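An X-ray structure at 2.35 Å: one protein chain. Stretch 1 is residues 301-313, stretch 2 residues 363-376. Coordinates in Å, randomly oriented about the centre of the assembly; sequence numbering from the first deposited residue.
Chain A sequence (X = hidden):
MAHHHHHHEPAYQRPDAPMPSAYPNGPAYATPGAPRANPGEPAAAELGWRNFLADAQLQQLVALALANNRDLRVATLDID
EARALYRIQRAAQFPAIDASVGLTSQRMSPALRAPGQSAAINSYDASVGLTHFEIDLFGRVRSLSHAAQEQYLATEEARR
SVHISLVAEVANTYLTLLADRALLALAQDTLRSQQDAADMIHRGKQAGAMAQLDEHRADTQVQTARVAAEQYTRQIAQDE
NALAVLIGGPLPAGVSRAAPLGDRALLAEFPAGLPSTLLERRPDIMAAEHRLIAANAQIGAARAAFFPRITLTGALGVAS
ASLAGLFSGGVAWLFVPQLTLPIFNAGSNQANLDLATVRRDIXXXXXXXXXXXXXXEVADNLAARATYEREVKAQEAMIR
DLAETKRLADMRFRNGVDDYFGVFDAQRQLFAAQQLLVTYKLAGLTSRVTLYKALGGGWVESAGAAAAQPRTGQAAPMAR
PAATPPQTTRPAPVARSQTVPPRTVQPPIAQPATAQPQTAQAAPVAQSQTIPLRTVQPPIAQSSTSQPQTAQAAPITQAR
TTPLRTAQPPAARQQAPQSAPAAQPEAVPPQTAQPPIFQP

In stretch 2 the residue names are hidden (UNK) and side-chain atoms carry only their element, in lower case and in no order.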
ATOM      1  N   ALA A 301     -19.535   8.913  27.059  1.00 53.78           N
ATOM      2  CA  ALA A 301     -20.876   8.507  26.651  1.00 52.36           C
ATOM      3  C   ALA A 301     -20.942   8.240  25.155  1.00 48.92           C
ATOM      4  O   ALA A 301     -21.660   7.339  24.710  1.00 53.17           O
ATOM      5  CB  ALA A 301     -21.897   9.579  27.029  1.00 51.26           C
ATOM      6  N   ALA A 302     -20.225   9.040  24.363  1.00 43.30           N
ATOM      7  CA  ALA A 302     -20.271   8.884  22.915  1.00 49.02           C
ATOM      8  C   ALA A 302     -19.546   7.616  22.477  1.00 52.92           C
ATOM      9  O   ALA A 302     -19.995   6.924  21.557  1.00 53.10           O
ATOM     10  CB  ALA A 302     -19.677  10.119  22.239  1.00 47.94           C
ATOM     11  N   ARG A 303     -18.427   7.291  23.129  1.00 54.73           N
ATOM     12  CA  ARG A 303     -17.731   6.045  22.834  1.00 54.59           C
ATOM     13  C   ARG A 303     -18.585   4.843  23.209  1.00 57.90           C
ATOM     14  O   ARG A 303     -18.673   3.867  22.455  1.00 57.74           O
ATOM     15  CB  ARG A 303     -16.393   6.001  23.567  1.00 50.55           C
ATOM     16  CG  ARG A 303     -15.307   6.857  22.944  1.00 51.37           C
ATOM     17  CD  ARG A 303     -14.022   6.741  23.741  1.00 53.71           C
ATOM     18  NE  ARG A 303     -12.982   7.642  23.255  1.00 54.52           N
ATOM     19  CZ  ARG A 303     -11.801   7.798  23.843  1.00 54.18           C
ATOM     20  NH1 ARG A 303     -11.505   7.115  24.941  1.00 50.52           N
ATOM     21  NH2 ARG A 303     -10.913   8.641  23.333  1.00 56.70           N
ATOM     22  N   ALA A 304     -19.221   4.898  24.383  1.00 57.75           N
ATOM     23  CA  ALA A 304     -20.106   3.816  24.795  1.00 54.65           C
ATOM     24  C   ALA A 304     -21.218   3.603  23.778  1.00 56.43           C
ATOM     25  O   ALA A 304     -21.623   2.464  23.515  1.00 56.60           O
ATOM     26  CB  ALA A 304     -20.690   4.114  26.176  1.00 54.07           C
ATOM     27  N   ALA A 305     -21.710   4.689  23.178  1.00 53.50           N
ATOM     28  CA  ALA A 305     -22.830   4.581  22.251  1.00 51.62           C
ATOM     29  C   ALA A 305     -22.393   4.129  20.860  1.00 55.45           C
ATOM     30  O   ALA A 305     -23.099   3.347  20.217  1.00 54.61           O
ATOM     31  CB  ALA A 305     -23.567   5.918  22.160  1.00 48.48           C
ATOM     32  N   PHE A 306     -21.239   4.600  20.372  1.00 52.78           N
ATOM     33  CA  PHE A 306     -20.928   4.488  18.954  1.00 52.54           C
ATOM     34  C   PHE A 306     -19.578   3.862  18.615  1.00 51.84           C
ATOM     35  O   PHE A 306     -19.261   3.739  17.427  1.00 49.48           O
ATOM     36  CB  PHE A 306     -21.002   5.874  18.293  1.00 51.31           C
ATOM     37  CG  PHE A 306     -22.340   6.543  18.440  1.00 59.94           C
ATOM     38  CD1 PHE A 306     -23.454   6.053  17.777  1.00 60.56           C
ATOM     39  CD2 PHE A 306     -22.482   7.669  19.237  1.00 60.40           C
ATOM     40  CE1 PHE A 306     -24.684   6.667  17.909  1.00 63.28           C
ATOM     41  CE2 PHE A 306     -23.710   8.288  19.375  1.00 63.31           C
ATOM     42  CZ  PHE A 306     -24.812   7.789  18.711  1.00 66.27           C
ATOM     43  N   PHE A 307     -18.782   3.459  19.598  1.00 50.01           N
ATOM     44  CA  PHE A 307     -17.420   2.988  19.347  1.00 49.92           C
ATOM     45  C   PHE A 307     -17.300   1.528  19.756  1.00 50.03           C
ATOM     46  O   PHE A 307     -17.257   1.223  20.961  1.00 47.00           O
ATOM     47  CB  PHE A 307     -16.412   3.849  20.107  1.00 51.95           C
ATOM     48  CG  PHE A 307     -15.062   3.946  19.450  1.00 50.86           C
ATOM     49  CD1 PHE A 307     -14.361   2.810  19.083  1.00 50.88           C
ATOM     50  CD2 PHE A 307     -14.489   5.187  19.209  1.00 53.79           C
ATOM     51  CE1 PHE A 307     -13.113   2.911  18.482  1.00 49.90           C
ATOM     52  CE2 PHE A 307     -13.247   5.298  18.612  1.00 53.46           C
ATOM     53  CZ  PHE A 307     -12.556   4.153  18.247  1.00 56.06           C
ATOM     54  N   PRO A 308     -17.261   0.592  18.803  1.00 49.30           N
ATOM     55  CA  PRO A 308     -17.136  -0.824  19.169  1.00 51.36           C
ATOM     56  C   PRO A 308     -15.835  -1.097  19.911  1.00 49.09           C
ATOM     57  O   PRO A 308     -14.803  -0.475  19.653  1.00 47.69           O
ATOM     58  CB  PRO A 308     -17.167  -1.551  17.817  1.00 48.57           C
ATOM     59  CG  PRO A 308     -17.801  -0.580  16.859  1.00 53.48           C
ATOM     60  CD  PRO A 308     -17.384   0.783  17.347  1.00 53.69           C
ATOM     61  N   ARG A 309     -15.897  -2.038  20.848  1.00 54.48           N
ATOM     62  CA  ARG A 309     -14.712  -2.515  21.560  1.00 59.05           C
ATOM     63  C   ARG A 309     -14.512  -3.979  21.179  1.00 57.86           C
ATOM     64  O   ARG A 309     -15.092  -4.880  21.786  1.00 61.78           O
ATOM     65  CB  ARG A 309     -14.831  -2.313  23.084  1.00 62.31           C
ATOM     66  CG  ARG A 309     -16.151  -2.734  23.716  1.00 66.54           C
ATOM     67  CD  ARG A 309     -16.279  -2.184  25.142  1.00 63.07           C
ATOM     68  NE  ARG A 309     -15.195  -2.614  26.026  1.00 62.48           N
ATOM     69  CZ  ARG A 309     -15.128  -2.327  27.324  1.00 59.21           C
ATOM     70  NH1 ARG A 309     -16.085  -1.609  27.897  1.00 54.30           N
ATOM     71  NH2 ARG A 309     -14.108  -2.761  28.056  1.00 58.15           N
ATOM     72  N   ILE A 310     -13.687  -4.203  20.153  1.00 54.62           N
ATOM     73  CA  ILE A 310     -13.381  -5.531  19.637  1.00 56.46           C
ATOM     74  C   ILE A 310     -11.901  -5.579  19.284  1.00 57.81           C
ATOM     75  O   ILE A 310     -11.231  -4.550  19.171  1.00 56.03           O
ATOM     76  CB  ILE A 310     -14.212  -5.890  18.385  1.00 50.64           C
ATOM     77  CG1 ILE A 310     -13.969  -4.846  17.289  1.00 45.94           C
ATOM     78  CG2 ILE A 310     -15.692  -6.012  18.721  1.00 47.82           C
ATOM     79  CD1 ILE A 310     -14.504  -5.230  15.925  1.00 48.50           C
ATOM     80  N   THR A 311     -11.397  -6.797  19.100  1.00 53.15           N
ATOM     81  CA  THR A 311     -10.094  -6.960  18.476  1.00 53.00           C
ATOM     82  C   THR A 311     -10.222  -6.736  16.977  1.00 56.22           C
ATOM     83  O   THR A 311     -11.286  -6.946  16.386  1.00 59.02           O
ATOM     84  CB  THR A 311      -9.512  -8.350  18.752  1.00 58.84           C
ATOM     85  OG1 THR A 311     -10.398  -9.362  18.246  1.00 61.26           O
ATOM     86  CG2 THR A 311      -9.299  -8.548  20.249  1.00 58.48           C
ATOM     87  N   LEU A 312      -9.130  -6.289  16.364  1.00 55.52           N
ATOM     88  CA  LEU A 312      -9.125  -6.015  14.933  1.00 56.35           C
ATOM     89  C   LEU A 312      -8.433  -7.089  14.108  1.00 58.86           C
ATOM     90  O   LEU A 312      -8.771  -7.258  12.933  1.00 56.79           O
ATOM     91  CB  LEU A 312      -8.455  -4.667  14.655  1.00 53.52           C
ATOM     92  CG  LEU A 312      -9.183  -3.446  15.214  1.00 50.32           C
ATOM     93  CD1 LEU A 312      -8.374  -2.191  14.950  1.00 48.29           C
ATOM     94  CD2 LEU A 312     -10.574  -3.337  14.607  1.00 49.49           C
ATOM     95  N   THR A 313      -7.476  -7.814  14.683  1.00 59.56           N
ATOM     96  CA  THR A 313      -6.686  -8.779  13.937  1.00 59.12           C
ATOM     97  C   THR A 313      -6.705 -10.127  14.637  1.00 63.77           C
ATOM     98  O   THR A 313      -6.872 -10.214  15.857  1.00 60.06           O
ATOM     99  CB  THR A 313      -5.227  -8.327  13.766  1.00 55.81           C
ATOM    100  OG1 THR A 313      -4.643  -8.087  15.053  1.00 60.45           O
ATOM    101  CG2 THR A 313      -5.154  -7.060  12.927  1.00 51.61           C
ATOM    102  N   UNK A 363     -22.587  17.042  15.276  1.00 64.90           N
ATOM    103  CA  UNK A 363     -21.323  16.508  15.768  1.00 68.12           C
ATOM    104  C   UNK A 363     -21.447  15.066  16.242  1.00 66.96           C
ATOM    105  O   UNK A 363     -20.454  14.331  16.227  1.00 63.62           O
ATOM    106  c   UNK A 363     -20.780  17.387  16.896  1.00 71.45           C
ATOM    107  n   UNK A 363     -21.320  19.742  16.940  1.00 77.62           N
ATOM    108  o   UNK A 363     -19.601  19.062  15.662  1.00 78.11           O
ATOM    109  c   UNK A 363     -20.516  18.806  16.446  1.00 76.93           C
ATOM    110  N   UNK A 364     -22.639  14.643  16.664  1.00 64.18           N
ATOM    111  CA  UNK A 364     -22.835  13.247  17.038  1.00 59.52           C
ATOM    112  C   UNK A 364     -22.974  12.373  15.797  1.00 65.48           C
ATOM    113  O   UNK A 364     -22.375  11.294  15.710  1.00 62.99           O
ATOM    114  c   UNK A 364     -24.056  13.107  17.966  1.00 62.26           C
ATOM    115  c   UNK A 364     -24.297  11.651  18.299  1.00 62.09           C
ATOM    116  c   UNK A 364     -23.857  13.918  19.239  1.00 61.01           C
ATOM    117  N   UNK A 365     -23.763  12.824  14.817  1.00 67.58           N
ATOM    118  CA  UNK A 365     -23.947  12.046  13.596  1.00 66.97           C
ATOM    119  C   UNK A 365     -22.640  11.915  12.822  1.00 67.19           C
ATOM    120  O   UNK A 365     -22.332  10.841  12.291  1.00 63.56           O
ATOM    121  c   UNK A 365     -25.029  12.683  12.724  1.00 67.66           C
ATOM    122  N   UNK A 366     -21.860  12.996  12.747  1.00 62.47           N
ATOM    123  CA  UNK A 366     -20.566  12.913  12.092  1.00 57.87           C
ATOM    124  C   UNK A 366     -19.610  11.985  12.816  1.00 59.55           C
ATOM    125  O   UNK A 366     -18.857  11.238  12.187  1.00 62.94           O
ATOM    126  N   UNK A 367     -19.635  12.018  14.151  1.00 51.70           N
ATOM    127  CA  UNK A 367     -18.798  11.117  14.936  1.00 51.27           C
ATOM    128  C   UNK A 367     -19.174   9.661  14.691  1.00 58.87           C
ATOM    129  O   UNK A 367     -18.296   8.802  14.538  1.00 61.44           O
ATOM    130  c   UNK A 367     -18.800   9.738  18.246  1.00 39.81           C
ATOM    131  c   UNK A 367     -18.146  10.591  17.370  1.00 40.81           C
ATOM    132  c   UNK A 367     -18.927  11.468  16.417  1.00 47.67           C
ATOM    133  c   UNK A 367     -16.723   9.013  19.165  1.00 46.38           C
ATOM    134  c   UNK A 367     -18.100   8.949  19.136  1.00 49.80           C
ATOM    135  c   UNK A 367     -16.761  10.650  17.428  1.00 40.35           C
ATOM    136  c   UNK A 367     -16.049   9.860  18.313  1.00 40.32           C
ATOM    137  o   UNK A 367     -16.016   8.224  20.046  1.00 52.50           O
ATOM    138  N   UNK A 368     -20.475   9.368  14.645  1.00 59.05           N
ATOM    139  CA  UNK A 368     -20.921   8.000  14.407  1.00 55.78           C
ATOM    140  C   UNK A 368     -20.480   7.507  13.035  1.00 59.61           C
ATOM    141  O   UNK A 368     -19.998   6.376  12.899  1.00 53.63           O
ATOM    142  c   UNK A 368     -23.014   6.522  14.326  1.00 56.22           C
ATOM    143  o   UNK A 368     -25.148   7.570  14.213  1.00 69.42           O
ATOM    144  c   UNK A 368     -22.441   7.913  14.549  1.00 54.89           C
ATOM    145  c   UNK A 368     -24.528   6.496  14.372  1.00 65.05           C
ATOM    146  o   UNK A 368     -25.101   5.403  14.569  1.00 66.96           O
ATOM    147  N   UNK A 369     -20.625   8.349  12.005  1.00 64.65           N
ATOM    148  CA  UNK A 369     -20.245   7.949  10.653  1.00 72.12           C
ATOM    149  C   UNK A 369     -18.735   7.816  10.512  1.00 69.01           C
ATOM    150  O   UNK A 369     -18.249   6.926   9.805  1.00 68.45           O
ATOM    151  c   UNK A 369     -22.279   8.959   9.530  1.00 95.88           C
ATOM    152  c   UNK A 369     -24.321   8.137   9.608  1.00104.10           C
ATOM    153  n   UNK A 369     -24.411   9.410   9.266  1.00104.45           N
ATOM    154  c   UNK A 369     -23.148   9.947   9.211  1.00101.69           C
ATOM    155  c   UNK A 369     -20.787   8.954   9.636  1.00 82.08           C
ATOM    156  n   UNK A 369     -23.045   7.839   9.774  1.00100.30           N
ATOM    157  N   UNK A 370     -17.978   8.698  11.169  1.00 62.38           N
ATOM    158  CA  UNK A 370     -16.523   8.632  11.088  1.00 57.69           C
ATOM    159  C   UNK A 370     -15.994   7.333  11.679  1.00 54.88           C
ATOM    160  O   UNK A 370     -14.970   6.813  11.221  1.00 59.09           O
ATOM    161  o   UNK A 370     -16.299  11.044  11.101  1.00 56.59           O
ATOM    162  c   UNK A 370     -15.906   9.850  11.789  1.00 57.43           C
ATOM    163  c   UNK A 370     -14.380   9.770  11.813  1.00 50.45           C
ATOM    164  N   UNK A 371     -16.685   6.780  12.675  1.00 53.95           N
ATOM    165  CA  UNK A 371     -16.252   5.522  13.271  1.00 52.57           C
ATOM    166  C   UNK A 371     -16.584   4.346  12.360  1.00 58.13           C
ATOM    167  O   UNK A 371     -15.777   3.422  12.206  1.00 58.06           O
ATOM    168  c   UNK A 371     -16.611   3.964  15.232  1.00 38.51           C
ATOM    169  c   UNK A 371     -16.988   6.427  16.970  1.00 50.92           C
ATOM    170  c   UNK A 371     -16.334   6.435  15.615  1.00 51.21           C
ATOM    171  c   UNK A 371     -16.875   5.360  14.670  1.00 54.08           C
ATOM    172  N   UNK A 372     -17.769   4.355  11.742  1.00 59.20           N
ATOM    173  CA  UNK A 372     -18.118   3.272  10.826  1.00 65.39           C
ATOM    174  C   UNK A 372     -17.186   3.254   9.622  1.00 62.39           C
ATOM    175  O   UNK A 372     -16.749   2.183   9.184  1.00 65.06           O
ATOM    176  c   UNK A 372     -21.397   2.388   8.912  0.55 89.46           C
ATOM    177  c   UNK A 372     -20.002   2.229   9.479  0.80 82.34           C
ATOM    178  c   UNK A 372     -19.570   3.394  10.368  1.00 73.28           C
ATOM    179  o   UNK A 372     -22.049   3.414   9.109  1.00 98.83           O
ATOM    180  n   UNK A 372     -21.865   1.367   8.199  1.00 88.27           N
ATOM    181  N   UNK A 373     -16.864   4.431   9.077  1.00 60.39           N
ATOM    182  CA  UNK A 373     -15.934   4.494   7.954  1.00 59.36           C
ATOM    183  C   UNK A 373     -14.538   4.046   8.366  1.00 62.07           C
ATOM    184  O   UNK A 373     -13.827   3.417   7.576  1.00 67.89           O
ATOM    185  c   UNK A 373     -15.890   5.909   7.380  1.00 60.09           C
ATOM    186  o   UNK A 373     -18.020   5.385   6.469  1.00 70.09           O
ATOM    187  o   UNK A 373     -17.216   7.388   6.067  1.00 70.55           O
ATOM    188  c   UNK A 373     -17.130   6.252   6.582  1.00 65.77           C
ATOM    189  N   UNK A 374     -14.129   4.354   9.598  1.00 56.46           N
ATOM    190  CA  UNK A 374     -12.809   3.941  10.059  1.00 52.80           C
ATOM    191  C   UNK A 374     -12.707   2.423  10.157  1.00 56.72           C
ATOM    192  O   UNK A 374     -11.723   1.826   9.702  1.00 51.04           O
ATOM    193  c   UNK A 374     -12.493   4.588  11.406  1.00 53.11           C
ATOM    194  N   UNK A 375     -13.712   1.781  10.763  1.00 56.98           N
ATOM    195  CA  UNK A 375     -13.710   0.326  10.872  1.00 57.69           C
ATOM    196  C   UNK A 375     -13.803  -0.323   9.499  1.00 60.95           C
ATOM    197  O   UNK A 375     -13.062  -1.263   9.196  1.00 59.70           O
ATOM    198  c   UNK A 375     -14.216  -1.247  13.919  1.00 48.30           C
ATOM    199  c   UNK A 375     -14.597   1.112  13.925  1.00 51.98           C
ATOM    200  c   UNK A 375     -13.980  -0.000  15.955  1.00 54.44           C
ATOM    201  c   UNK A 375     -14.312   1.159  15.281  1.00 49.00           C
ATOM    202  c   UNK A 375     -13.932  -1.212  15.270  1.00 48.71           C
ATOM    203  c   UNK A 375     -14.860  -0.140  11.764  1.00 57.38           C
ATOM    204  c   UNK A 375     -14.549  -0.092  13.230  1.00 55.76           C
ATOM    205  N   UNK A 376     -14.717   0.167   8.657  1.00 63.84           N
ATOM    206  CA  UNK A 376     -14.852  -0.368   7.308  1.00 61.91           C
ATOM    207  C   UNK A 376     -13.545  -0.245   6.538  1.00 61.97           C
ATOM    208  O   UNK A 376     -13.149  -1.167   5.817  1.00 62.90           O
ATOM    209  c   UNK A 376     -15.983   0.350   6.572  1.00 65.44           C
ATOM    210  c   UNK A 376     -17.453   0.513   4.536  1.00 79.39           C
ATOM    211  n   UNK A 376     -19.195  -1.697   4.507  1.00 92.79           N
ATOM    212  n   UNK A 376     -20.541  -0.724   6.092  1.00 90.90           N
ATOM    213  n   UNK A 376     -18.657   0.377   5.352  1.00 85.17           N
ATOM    214  c   UNK A 376     -16.256  -0.185   5.167  1.00 73.77           C
ATOM    215  c   UNK A 376     -19.465  -0.680   5.317  1.00 90.88           C
TER

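Position 363 carries two carbons, the second bearing one oxygen and one nitrogen, and it reaches nothing on stretch 1. A short carboxamide is asparagine, N363. At 364 one carbon carries two more, a beta-branched fork with no polar atom, packed against the ring of F306: this is valine, V364, whose CG1 lies 3.6 Å from F306 CE2.

Position 365 has a single carbon pointing away from stretch 1, hence alanine, A365. Position 366 has no side-chain atom and is glycine, G366.

At 367 one carbon leads to a six-carbon ring bearing an oxygen; the ring lies by A302 and its oxygen by R303 and F307. This is the signature of tyrosine. Y367 points toward the first helix and spans its last turn: Y367 CE2 is 3.7 Å from A302 CB, while the hydroxyl Y367 OH comes 3.3 Å from R303 CG and 3.5 Å from F307 CD2, near the plane of the F307 ring. No hydrogen bond crosses to stretch 1; the hydroxyl is satisfied elsewhere in the structure.

Position 368 has three carbons in a row, the third carrying two oxygens, and its first carbon lies over the face of the F306 ring: glutamate, E368. Its extended chain (chi1 and chi2 both t) lays aliphatic carbon on F306, with E368 CB 4.2 Å from the centroid of the F306 ring. E368 CG is 3.5 Å from F306 CD1, and both carboxylate oxygens find partners elsewhere in the structure.

Position 369, one carbon then a five-membered ring of three carbons and two nitrogens, is out of reach: histidine, H369. Position 370 has one carbon carrying an oxygen and a carbon, so it is threonine; T370 OG1 donates to G366 O at 2.8 Å, a bond back to its own helix.

Four carbons at 371, forked at the first with one arm two carbons long, meet F306, F307 and P308; they make isoleucine. I371 fills the space where the first helix ends: I371 CG2 sits 3.4 Å from F306 O and 3.9 Å from P308 CD, and I371 CD1 is 3.6 Å from F307 CD2.

Position 372, three carbons ending in one oxygen and one nitrogen, is glutamine, Q372, its end leading away. Position 373, two carbons with two oxygens on the second, is aspartate, D373, and 374, a single carbon, is alanine, A374; neither touches stretch 1.

At 375 a carbon precedes a bare six-carbon ring, one face of which meets P308, with F307, I310 and L312 also in contact: phenylalanine. P308 CG lies 4.2 Å from the centroid of the F375 ring, while I310 CD1 is at the ring edge, 4.1 Å from F375 CE2. L312 CD2 also approaches F375 CE2, at 4.0 Å. Position 376 has three carbons, a nitrogen and a carbon with two more nitrogens: arginine, R376, out of reach.

The contact is built by shape. F306 is a knob among V364, Y367, E368 and I371; then the chain leaves helical geometry at F307, and I371 and F375 meet the loop that follows. Contacting positions 364, 367, 368, 371 and 375 give one helix a continuous stripe for both helix and loop.

Stretch 2, residues 363-376: NVAGYEHTIQDAFR
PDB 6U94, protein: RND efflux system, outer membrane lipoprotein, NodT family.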